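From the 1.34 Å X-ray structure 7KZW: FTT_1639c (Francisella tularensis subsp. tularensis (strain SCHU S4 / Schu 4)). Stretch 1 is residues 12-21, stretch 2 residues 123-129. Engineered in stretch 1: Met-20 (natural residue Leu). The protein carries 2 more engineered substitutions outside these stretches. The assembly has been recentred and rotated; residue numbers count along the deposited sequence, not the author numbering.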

# COMPACT_ATOMS: atom_id res chain seq x y z
N LYS A 12 -8.06 4.63 2.77
CA LYS A 12 -8.30 6.03 2.44
C LYS A 12 -7.84 6.21 1.00
O LYS A 12 -6.96 5.50 0.52
N HIS A 13 -8.45 7.16 0.31
CA HIS A 13 -7.95 7.57 -1.01
C HIS A 13 -8.19 9.06 -1.17
O HIS A 13 -9.01 9.65 -0.45
N GLY A 14 -7.49 9.67 -2.12
CA GLY A 14 -7.67 11.10 -2.35
C GLY A 14 -6.83 11.55 -3.52
O GLY A 14 -6.14 10.75 -4.17
N TYR A 15 -6.89 12.85 -3.79
CA TYR A 15 -6.16 13.41 -4.92
C TYR A 15 -5.96 14.91 -4.70
O TYR A 15 -6.65 15.54 -3.88
N SER A 16 -5.04 15.49 -5.47
CA SER A 16 -4.81 16.94 -5.48
C SER A 16 -4.78 17.38 -6.92
O SER A 16 -3.90 16.96 -7.67
N LYS A 17 -5.74 18.21 -7.32
CA LYS A 17 -5.76 18.75 -8.67
C LYS A 17 -4.54 19.66 -8.91
O LYS A 17 -3.94 19.64 -9.98
N LYS A 18 -4.13 20.41 -7.88
CA LYS A 18 -3.05 21.39 -8.06
C LYS A 18 -1.73 20.69 -8.41
O LYS A 18 -0.96 21.17 -9.26
N ASN A 19 -1.49 19.54 -7.81
CA ASN A 19 -0.26 18.79 -7.98
C ASN A 19 -0.42 17.61 -8.92
O ASN A 19 0.57 16.94 -9.21
N MSE A 20 -1.61 17.43 -9.50
CA MSE A 20 -1.98 16.22 -10.23
C MSE A 20 -1.41 14.92 -9.58
O MSE A 20 -0.72 14.09 -10.21
N THR A 21 -1.72 14.75 -8.30
CA THR A 21 -1.37 13.55 -7.55
C THR A 21 -2.64 12.87 -7.08
O THR A 21 -3.70 13.49 -6.96
N SER A 123 -5.15 5.35 -11.23
CA SER A 123 -4.78 6.36 -12.20
C SER A 123 -5.25 7.71 -11.71
O SER A 123 -6.25 7.82 -11.00
N TYR A 124 -4.52 8.77 -12.08
CA TYR A 124 -4.96 10.09 -11.68
C TYR A 124 -6.35 10.37 -12.28
O TYR A 124 -7.22 10.95 -11.60
N LEU A 125 -6.56 9.98 -13.53
CA LEU A 125 -7.85 10.26 -14.20
C LEU A 125 -9.01 9.68 -13.40
O LEU A 125 -10.00 10.37 -13.09
N VAL A 126 -8.90 8.41 -13.03
CA VAL A 126 -10.01 7.80 -12.34
C VAL A 126 -10.14 8.36 -10.94
O VAL A 126 -11.22 8.75 -10.50
N GLU A 127 -9.02 8.46 -10.22
CA GLU A 127 -9.08 8.82 -8.82
C GLU A 127 -9.52 10.26 -8.62
O GLU A 127 -10.11 10.59 -7.58
N SER A 128 -9.24 11.14 -9.59
CA SER A 128 -9.65 12.54 -9.47
C SER A 128 -11.13 12.75 -9.78
O SER A 128 -11.64 13.86 -9.61
N GLY A 129 -11.84 11.69 -10.17
CA GLY A 129 -13.27 11.69 -10.19
C GLY A 129 -13.91 12.24 -11.43
O GLY A 129 -15.14 12.26 -11.51

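Aromatic rings can join two segments largely through van der Waals contact, using face and edge alike. FTT_1639c gives a compact example, in which two tyrosines, one from each stretch, carry much of the contact.

Tyr-124, in the first turn of the helix, points toward stretch 1 with chi1 t (177°) and chi2 83°. This extended conformer carries the ring up against the turn that follows the strand. There Ser-16 N donates to Thr-21 O at 2.8 Å and Thr-21 N to Ser-16 O at 3.2 Å, closing the base of the turn. Thr-21 O meets the ring edge, 3.5 Å from Tyr-124 CE1, while Tyr-124 OH reaches Lys-17 CA at 3.3 Å. Over one face lies the engineered selenomethionine Met-20, its CB 4.2 Å from the centroid of the Tyr-124 ring. With chi1 m and both chi2 and chi3 t, its chain runs extended, and its CG comes within 3.9 Å of Tyr-124 CZ.

Tyr-15 also points toward the other stretch, but with chi1 p (73°). Its ring lies against Ser-128, whose CA sits 3.6 Å from the ring centroid, almost along the normal, a CH-pi contact. Ser-128 is itself held in the p rotamer (68°), which lets its OG donate to Tyr-124 O at 2.8 Å.

The polar corner belongs to His-13 and Glu-127. His-13 points toward stretch 2 with chi1 p (61°) and chi2 96°. Glu-127 leaves its backbone sideways, yet with chi1 off-well at -148° and chi2 p its carboxylate approaches the strand, bringing OE2 to 3.2 Å from His-13 ND1. Water 1 makes the clearer link, donating to Glu-127 O at 2.8 Å and hydrogen-bonding His-13 ND1 at 3.0 Å.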

# COMPACT_ATOMS: atom_id res chain seq x y z
CB LYS A 12 -7.40 6.90 3.36
CG LYS A 12 -7.77 8.36 3.41
CD LYS A 12 -6.98 9.08 4.52
CE LYS A 12 -7.68 10.41 4.90
NZ LYS A 12 -6.77 11.62 4.85
CB HIS A 13 -8.68 6.79 -2.10
CG HIS A 13 -10.17 7.01 -2.12
ND1 HIS A 13 -10.78 7.92 -2.95
CD2 HIS A 13 -11.16 6.41 -1.42
CE1 HIS A 13 -12.09 7.89 -2.75
NE2 HIS A 13 -12.35 6.98 -1.83
CB TYR A 15 -6.90 13.17 -6.26
CG TYR A 15 -8.13 14.00 -6.45
CD1 TYR A 15 -9.34 13.68 -5.78
CD2 TYR A 15 -8.13 15.09 -7.31
CE1 TYR A 15 -10.50 14.45 -5.97
CE2 TYR A 15 -9.30 15.87 -7.47
CZ TYR A 15 -10.46 15.50 -6.80
OH TYR A 15 -11.65 16.22 -6.92
CB SER A 16 -3.46 17.29 -4.83
OG SER A 16 -3.10 18.64 -5.15
CB LYS A 17 -7.09 19.50 -8.90
CG LYS A 17 -7.29 20.03 -10.31
CD LYS A 17 -8.51 20.96 -10.43
CE LYS A 17 -9.59 20.25 -11.26
NZ LYS A 17 -10.06 21.02 -12.47
CB LYS A 18 -2.90 22.17 -6.75
CG LYS A 18 -1.76 23.18 -6.73
CD LYS A 18 -1.38 23.53 -5.28
CE LYS A 18 -2.60 24.06 -4.52
NZ LYS A 18 -2.26 24.75 -3.23
CB ASN A 19 0.25 18.33 -6.60
CG ASN A 19 0.47 19.50 -5.65
OD1 ASN A 19 1.04 20.52 -6.05
ND2 ASN A 19 -0.00 19.38 -4.42
CB MSE A 20 -1.71 16.34 -11.76
CG MSE A 20 -2.83 17.28 -12.54
SE MSE A 20 -2.35 17.35 -14.38
CE MSE A 20 -3.74 18.58 -15.00
CB THR A 21 -0.55 13.84 -6.32
OG1 THR A 21 -1.25 14.79 -5.51
CG2 THR A 21 0.82 14.43 -6.71
CB SER A 123 -5.36 6.14 -13.61
OG SER A 123 -6.77 6.31 -13.55
CB TYR A 124 -3.95 11.17 -12.10
CG TYR A 124 -4.48 12.52 -11.75
CD1 TYR A 124 -4.34 13.05 -10.45
CD2 TYR A 124 -5.15 13.26 -12.70
CE1 TYR A 124 -4.89 14.27 -10.11
CE2 TYR A 124 -5.74 14.50 -12.35
CZ TYR A 124 -5.59 14.98 -11.06
OH TYR A 124 -6.15 16.22 -10.74
CB LEU A 125 -7.82 9.71 -15.63
CG LEU A 125 -9.12 9.85 -16.45
CD1 LEU A 125 -9.55 11.28 -16.56
CD2 LEU A 125 -8.86 9.21 -17.81
CB VAL A 126 -9.85 6.28 -12.32
CG1 VAL A 126 -10.82 5.68 -11.30
CG2 VAL A 126 -10.13 5.71 -13.70
CB GLU A 127 -7.69 8.57 -8.22
CG GLU A 127 -7.70 8.15 -6.82
CD GLU A 127 -8.51 6.92 -6.54
OE1 GLU A 127 -8.68 5.98 -7.37
OE2 GLU A 127 -9.02 6.89 -5.44
CB SER A 128 -8.75 13.43 -10.32
OG SER A 128 -8.98 13.16 -11.68
O HOH W 1 -10.06 10.14 -4.77